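Local coordinates for protein DNMT2 (Spodoptera frugiperda, PDB 4H0N) that probably methylates cytosine 38 in the anticodon loop of tRNA(Asp) with S-adenosyl-L-methionine as methyl donor, and probably also cytosine in DNA, at residues D221-Y224 and K228-C231; A261-N266 and E275-L280. The protein carries 3 engineered substitutions. All coordinates share one frame; numbering follows the deposited sequence.

Contact 1 of 2, residues D221-Y224 and K228-C231; sequences DICY and KRSC
Asp221 OD1 is gripped by both terminal nitrogens of Arg229 and by Ser246 OG. The bond from Arg229 NH2 to Asp221 OD1 is 2.7 Å long and is part of a salt bridge. The bond from Arg229 NH1 to Asp221 OD1, at 3.1 Å, is weak. The site lies at strand 222-223, which pairs in parallel with strand 247-248. This small two-strand sheet stands apart from the seven-strand, Rossmann-like methyltransferase sheet, in what is probably the target recognition domain of this family.

The two charged side chains approach from opposite directions. A chi1 of 177° turns the Asp221 carboxylate away from its own backbone N and across to the facing loop. The carboxylate and guanidinium planes stand 72° apart. OD1 sits at the guanidinium edge, whereas NH2 reaches OD1 from above the carboxylate plane, 40° out of it. The grip is therefore forked on one oxygen, not two parallel bonds to two oxygens. The Arg229 chain bends at chi2 and chi3 to bring its end back to the strand. With an alanine in place of Asp221, Arg229 would probably lose its charge mate and be freer to turn, and Ser246 would lose a partner.

Ser246 OG also bonds the backbone N of Cys231, tying the loop to the same polar group. Farther along the strand, buried Cys223 points at the loop backbone. Cys223 SG lies 3.4 Å from Arg229 O. Ser230 turns its OG to Asn157 and Pro156, while Ser230 CB rests 3.9 Å from Cys223 SG.

Contact 2 of 2, residues A261-N266 and E275-L280; sequences AAAAQN and ELFKEL. Engineered in segment 261-266: Ala261 (natural residue Glu), Ala262 (natural residue Glu), Ala264 (natural residue Lys).
Leu276 and Phe277, consecutive residues of helix 271-278, meet Ala262 and Ala263 near the C-terminal part of helix 253-262. Two successive helices pack here as a helical pair, in what is probably the target recognition part of the protein, away from the annotated sites. The contact is apolar. Leu276 meets Ala262 and Ala263; Phe277 meets Ala263.

The side chain of Leu276 sets out toward the facing segment. Its chi1 of -60° sets CG opposite the carbonyl carbon, and its chi2 of -174° extends the CD1 branch forward. That one methyl does the touching. Leu276 CD1 lies 3.7 Å from Ala262 CB and 3.7 Å from Ala263 N, so it rests on backbone as well as on a methyl. Ala262 is an engineered residue, a glutamate in the natural protein.

Phe277 starts off to one side, but its ring reaches over to Ala263. Phe277 CE2 is the nearest ring atom, 3.4 Å from Ala263 CB, and CZ follows at 3.9 Å. The methyl meets the ring obliquely. Ala263 CB also lies 4.3 Å from Leu276 CD1, so this buried methyl is shared by the two larger residues. Asn266 closes the turn with a weak bond from its ND2 to Ala262 O.

The Phe277 ring also meets Tyr260 edge-to-face and packs with Phe273 of its own helix. Leu276 and Phe277 both touch Cys259, about one turn back in helix 253-262. Just past helix 271-278, Leu280 packs on Val255 and Cys259, and its carbonyl O accepts a hydrogen bond from Thr249, the residue after strand 247-248.

How the contacts relate
Both contacts are partly buried and lie away from the annotated sites. The centre of contact 2 is about 34 Å from the centre of the chain, that of contact 1 about 18 Å. Contact 1 ties a short strand to a loop by charge and polar bonds, with buried Cys223 and Ser230 beside them. Contact 2 joins two helices through methyls and one aromatic ring. Their centres are 20 Å apart and they do not touch. Thr249 links them indirectly: its backbone bonds Cys223 and its side chain bonds Leu280. Tyr224 also packs on Arg253 and Val256 of helix 253-262, the helix whose end enters contact 2.

Contact 1 of 2, residues D221-Y224 and K228-C231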
ATOM      1  N   ASP A 221      10.186 -17.124   1.900  1.00 38.78           N
ATOM      2  CA  ASP A 221       9.170 -17.599   0.969  1.00 38.47           C
ATOM      3  C   ASP A 221       9.671 -17.363  -0.441  1.00 28.37           C
ATOM      4  O   ASP A 221       9.904 -16.224  -0.838  1.00 30.95           O
ATOM      5  CB  ASP A 221       7.837 -16.880   1.146  1.00 34.40           C
ATOM      6  CG  ASP A 221       6.808 -17.322   0.114  1.00 37.25           C
ATOM      7  OD1 ASP A 221       6.217 -16.452  -0.561  1.00 39.26           O
ATOM      8  OD2 ASP A 221       6.599 -18.547  -0.032  1.00 39.80           O
ATOM      9  N   ILE A 222       9.834 -18.438  -1.199  1.00 24.57           N
ATOM     10  CA  ILE A 222      10.401 -18.321  -2.529  1.00 27.45           C
ATOM     11  C   ILE A 222       9.333 -18.275  -3.613  1.00 31.27           C
ATOM     12  O   ILE A 222       8.318 -18.968  -3.533  1.00 34.50           O
ATOM     13  CB  ILE A 222      11.375 -19.473  -2.823  1.00 27.81           C
ATOM     14  CG1 ILE A 222      12.163 -19.833  -1.560  1.00 26.83           C
ATOM     15  CG2 ILE A 222      12.291 -19.109  -3.991  1.00 27.24           C
ATOM     16  CD1 ILE A 222      13.649 -19.621  -1.668  1.00 27.61           C
ATOM     17  N   CYS A 223       9.573 -17.448  -4.624  1.00 44.13           N
ATOM     18  CA  CYS A 223       8.720 -17.406  -5.804  1.00 41.71           C
ATOM     19  C   CYS A 223       9.468 -17.756  -7.083  1.00 40.99           C
ATOM     20  O   CYS A 223      10.684 -17.577  -7.182  1.00 42.77           O
ATOM     21  CB  CYS A 223       8.070 -16.035  -5.944  1.00 29.39           C
ATOM     22  SG  CYS A 223       6.828 -15.743  -4.696  1.00 33.26           S
ATOM     23  N   TYR A 224       8.719 -18.257  -8.058  1.00 29.60           N
ATOM     24  CA  TYR A 224       9.261 -18.602  -9.362  1.00 32.02           C
ATOM     25  C   TYR A 224       8.374 -17.951 -10.416  1.00 38.65           C
ATOM     26  O   TYR A 224       7.351 -17.353 -10.080  1.00 39.02           O
ATOM     27  CB  TYR A 224       9.307 -20.121  -9.525  1.00 33.74           C
ATOM     28  CG  TYR A 224       9.726 -20.823  -8.254  1.00 32.56           C
ATOM     29  CD1 TYR A 224      11.056 -21.142  -8.014  1.00 33.12           C
ATOM     30  CD2 TYR A 224       8.789 -21.143  -7.279  1.00 32.53           C
ATOM     31  CE1 TYR A 224      11.438 -21.767  -6.844  1.00 32.53           C
ATOM     32  CE2 TYR A 224       9.161 -21.763  -6.107  1.00 30.72           C
ATOM     33  CZ  TYR A 224      10.483 -22.074  -5.896  1.00 31.84           C
ATOM     34  OH  TYR A 224      10.834 -22.694  -4.721  1.00 36.28           O
ATOM     35  N   LYS A 228       1.703 -17.877  -8.705  1.00 32.55           N
ATOM     36  CA  LYS A 228       0.523 -17.036  -8.827  1.00 33.38           C
ATOM     37  C   LYS A 228       0.232 -16.311  -7.521  1.00 31.58           C
ATOM     38  O   LYS A 228      -0.875 -15.822  -7.300  1.00 32.38           O
ATOM     39  CB  LYS A 228      -0.683 -17.865  -9.264  1.00 35.57           C
ATOM     40  CG  LYS A 228      -0.801 -18.006 -10.772  1.00 38.48           C
ATOM     41  CD  LYS A 228      -0.898 -19.451 -11.202  1.00 40.23           C
ATOM     42  CE  LYS A 228      -1.084 -19.560 -12.714  1.00 48.81           C
ATOM     43  NZ  LYS A 228      -2.374 -18.955 -13.167  1.00 45.95           N
ATOM     44  N   ARG A 229       1.245 -16.236  -6.663  1.00 31.47           N
ATOM     45  CA  ARG A 229       1.116 -15.599  -5.361  1.00 28.26           C
ATOM     46  C   ARG A 229       2.475 -15.101  -4.908  1.00 27.99           C
ATOM     47  O   ARG A 229       3.506 -15.541  -5.410  1.00 27.06           O
ATOM     48  CB  ARG A 229       0.600 -16.608  -4.340  1.00 44.37           C
ATOM     49  CG  ARG A 229       1.411 -17.894  -4.310  1.00 42.65           C
ATOM     50  CD  ARG A 229       1.472 -18.505  -2.917  1.00 43.51           C
ATOM     51  NE  ARG A 229       1.948 -17.551  -1.917  1.00 41.42           N
ATOM     52  CZ  ARG A 229       3.218 -17.181  -1.781  1.00 36.75           C
ATOM     53  NH1 ARG A 229       4.146 -17.679  -2.585  1.00 46.30           N
ATOM     54  NH2 ARG A 229       3.555 -16.307  -0.844  1.00 28.74           N
ATOM     55  N   SER A 230       2.477 -14.180  -3.953  1.00 26.36           N
ATOM     56  CA  SER A 230       3.713 -13.739  -3.317  1.00 24.51           C
ATOM     57  C   SER A 230       3.367 -13.114  -1.987  1.00 25.29           C
ATOM     58  O   SER A 230       2.247 -12.639  -1.790  1.00 26.04           O
ATOM     59  CB  SER A 230       4.453 -12.725  -4.185  1.00 23.47           C
ATOM     60  OG  SER A 230       3.666 -11.571  -4.395  1.00 23.57           O
ATOM     61  N   CYS A 231       4.320 -13.115  -1.068  1.00 25.57           N
ATOM     62  CA  CYS A 231       4.086 -12.517   0.240  1.00 26.91           C
ATOM     63  C   CYS A 231       4.019 -10.999   0.175  1.00 26.64           C
ATOM     64  O   CYS A 231       4.470 -10.386  -0.788  1.00 25.53           O
ATOM     65  CB  CYS A 231       5.147 -12.965   1.245  1.00 27.96           C
ATOM     66  SG  CYS A 231       4.899 -14.644   1.867  1.00 46.17           S
TER

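Contact 2 of 2, residues A261-N266 and E275-L280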
ATOM      1  N   ALA A 261      17.175 -29.742   1.277  1.00 35.60           N
ATOM      2  CA  ALA A 261      17.407 -31.054   1.868  1.00 38.86           C
ATOM      3  C   ALA A 261      18.883 -31.254   2.189  1.00 42.16           C
ATOM      4  O   ALA A 261      19.237 -31.722   3.272  1.00 42.93           O
ATOM      5  CB  ALA A 261      16.919 -32.148   0.936  1.00 41.04           C
ATOM      6  N   ALA A 262      19.742 -30.903   1.237  1.00 47.58           N
ATOM      7  CA  ALA A 262      21.180 -31.038   1.422  1.00 50.62           C
ATOM      8  C   ALA A 262      21.674 -30.102   2.524  1.00 52.96           C
ATOM      9  O   ALA A 262      22.608 -30.427   3.252  1.00 59.72           O
ATOM     10  CB  ALA A 262      21.908 -30.770   0.115  1.00 41.91           C
ATOM     11  N   ALA A 263      21.031 -28.945   2.653  1.00 45.44           N
ATOM     12  CA  ALA A 263      21.377 -27.992   3.701  1.00 43.46           C
ATOM     13  C   ALA A 263      20.855 -28.442   5.059  1.00 44.71           C
ATOM     14  O   ALA A 263      21.257 -27.905   6.090  1.00 43.62           O
ATOM     15  CB  ALA A 263      20.838 -26.621   3.369  1.00 33.14           C
ATOM     16  N   ALA A 264      19.956 -29.422   5.056  1.00 44.01           N
ATOM     17  CA  ALA A 264      19.390 -29.945   6.298  1.00 46.10           C
ATOM     18  C   ALA A 264      20.372 -30.861   7.021  1.00 49.72           C
ATOM     19  O   ALA A 264      20.292 -31.032   8.238  1.00 47.48           O
ATOM     20  CB  ALA A 264      18.076 -30.671   6.029  1.00 40.55           C
ATOM     21  N   GLN A 265      21.298 -31.448   6.269  1.00 67.09           N
ATOM     22  CA  GLN A 265      22.326 -32.302   6.849  1.00 74.46           C
ATOM     23  C   GLN A 265      23.542 -31.459   7.199  1.00 72.68           C
ATOM     24  O   GLN A 265      24.682 -31.905   7.054  1.00 72.45           O
ATOM     25  CB  GLN A 265      22.740 -33.392   5.863  1.00 71.41           C
ATOM     26  CG  GLN A 265      21.591 -34.148   5.239  1.00 75.50           C
ATOM     27  CD  GLN A 265      21.969 -34.743   3.900  1.00 80.57           C
ATOM     28  OE1 GLN A 265      21.247 -34.591   2.913  1.00 84.12           O
ATOM     29  NE2 GLN A 265      23.115 -35.412   3.853  1.00 79.71           N
ATOM     30  N   ASN A 266      23.295 -30.232   7.646  1.00 63.86           N
ATOM     31  CA  ASN A 266      24.372 -29.316   7.986  1.00 56.73           C
ATOM     32  C   ASN A 266      24.031 -28.438   9.177  1.00 60.18           C
ATOM     33  O   ASN A 266      22.886 -28.400   9.636  1.00 64.17           O
ATOM     34  CB  ASN A 266      24.714 -28.428   6.792  1.00 49.65           C
ATOM     35  CG  ASN A 266      25.479 -29.167   5.727  1.00 56.12           C
ATOM     36  OD1 ASN A 266      26.704 -29.244   5.771  1.00 60.55           O
ATOM     37  ND2 ASN A 266      24.761 -29.726   4.763  1.00 59.59           N
ATOM     38  N   GLU A 275      26.941 -22.072   1.180  1.00 43.55           N
ATOM     39  CA  GLU A 275      27.432 -22.362  -0.169  1.00 49.01           C
ATOM     40  C   GLU A 275      26.352 -23.013  -1.035  1.00 49.00           C
ATOM     41  O   GLU A 275      26.269 -22.752  -2.237  1.00 49.78           O
ATOM     42  CB  GLU A 275      28.694 -23.234  -0.144  1.00 72.41           C
ATOM     43  CG  GLU A 275      28.466 -24.685   0.278  1.00 90.17           C
ATOM     44  CD  GLU A 275      29.345 -25.663  -0.485  1.00103.34           C
ATOM     45  OE1 GLU A 275      29.713 -25.355  -1.638  1.00106.48           O
ATOM     46  OE2 GLU A 275      29.664 -26.739   0.063  1.00108.06           O
ATOM     47  N   LEU A 276      25.520 -23.846  -0.418  1.00 38.54           N
ATOM     48  CA  LEU A 276      24.437 -24.496  -1.141  1.00 41.36           C
ATOM     49  C   LEU A 276      23.367 -23.486  -1.556  1.00 40.07           C
ATOM     50  O   LEU A 276      22.820 -23.565  -2.655  1.00 44.36           O
ATOM     51  CB  LEU A 276      23.824 -25.614  -0.299  1.00 36.44           C
ATOM     52  CG  LEU A 276      24.787 -26.727   0.113  1.00 38.41           C
ATOM     53  CD1 LEU A 276      24.046 -27.856   0.810  1.00 39.20           C
ATOM     54  CD2 LEU A 276      25.550 -27.242  -1.097  1.00 41.17           C
ATOM     55  N   PHE A 277      23.077 -22.533  -0.678  1.00 38.96           N
ATOM     56  CA  PHE A 277      22.090 -21.503  -0.973  1.00 40.41           C
ATOM     57  C   PHE A 277      22.643 -20.401  -1.864  1.00 44.67           C
ATOM     58  O   PHE A 277      21.884 -19.712  -2.543  1.00 55.75           O
ATOM     59  CB  PHE A 277      21.531 -20.906   0.318  1.00 44.02           C
ATOM     60  CG  PHE A 277      20.565 -21.806   1.015  1.00 46.08           C
ATOM     61  CD1 PHE A 277      19.271 -21.943   0.547  1.00 41.30           C
ATOM     62  CD2 PHE A 277      20.950 -22.527   2.129  1.00 49.55           C
ATOM     63  CE1 PHE A 277      18.375 -22.779   1.178  1.00 42.52           C
ATOM     64  CE2 PHE A 277      20.062 -23.365   2.764  1.00 50.77           C
ATOM     65  CZ  PHE A 277      18.770 -23.492   2.288  1.00 48.95           C
ATOM     66  N   LYS A 278      23.961 -20.229  -1.853  1.00 38.77           N
ATOM     67  CA  LYS A 278      24.611 -19.257  -2.721  1.00 29.51           C
ATOM     68  C   LYS A 278      24.386 -19.612  -4.191  1.00 40.25           C
ATOM     69  O   LYS A 278      24.273 -18.724  -5.040  1.00 39.01           O
ATOM     70  CB  LYS A 278      26.109 -19.184  -2.418  1.00 33.85           C
ATOM     71  CG  LYS A 278      26.578 -17.871  -1.807  1.00 39.61           C
ATOM     72  CD  LYS A 278      27.418 -17.073  -2.794  1.00 47.60           C
ATOM     73  CE  LYS A 278      28.498 -17.946  -3.417  1.00 57.80           C
ATOM     74  NZ  LYS A 278      29.465 -17.182  -4.255  1.00 59.40           N
ATOM     75  N   GLU A 279      24.302 -20.908  -4.484  1.00 39.95           N
ATOM     76  CA  GLU A 279      24.193 -21.381  -5.863  1.00 40.43           C
ATOM     77  C   GLU A 279      22.751 -21.559  -6.330  1.00 38.41           C
ATOM     78  O   GLU A 279      22.501 -22.141  -7.390  1.00 38.00           O
ATOM     79  CB  GLU A 279      25.005 -22.668  -6.071  1.00 54.80           C
ATOM     80  CG  GLU A 279      24.567 -23.862  -5.229  1.00 67.61           C
ATOM     81  CD  GLU A 279      25.637 -24.946  -5.143  1.00 85.44           C
ATOM     82  OE1 GLU A 279      26.753 -24.645  -4.666  1.00 91.03           O
ATOM     83  OE2 GLU A 279      25.365 -26.097  -5.548  1.00 88.71           O
ATOM     84  N   LEU A 280      21.810 -21.050  -5.539  1.00 35.95           N
ATOM     85  CA  LEU A 280      20.409 -20.999  -5.941  1.00 32.08           C
ATOM     86  C   LEU A 280      20.079 -19.691  -6.661  1.00 30.91           C
ATOM     87  O   LEU A 280      18.987 -19.536  -7.199  1.00 31.30           O
ATOM     88  CB  LEU A 280      19.486 -21.179  -4.728  1.00 29.05           C
ATOM     89  CG  LEU A 280      19.107 -22.617  -4.370  1.00 36.61           C
ATOM     90  CD1 LEU A 280      18.049 -22.641  -3.272  1.00 24.35           C
ATOM     91  CD2 LEU A 280      18.626 -23.355  -5.614  1.00 25.88           C
TER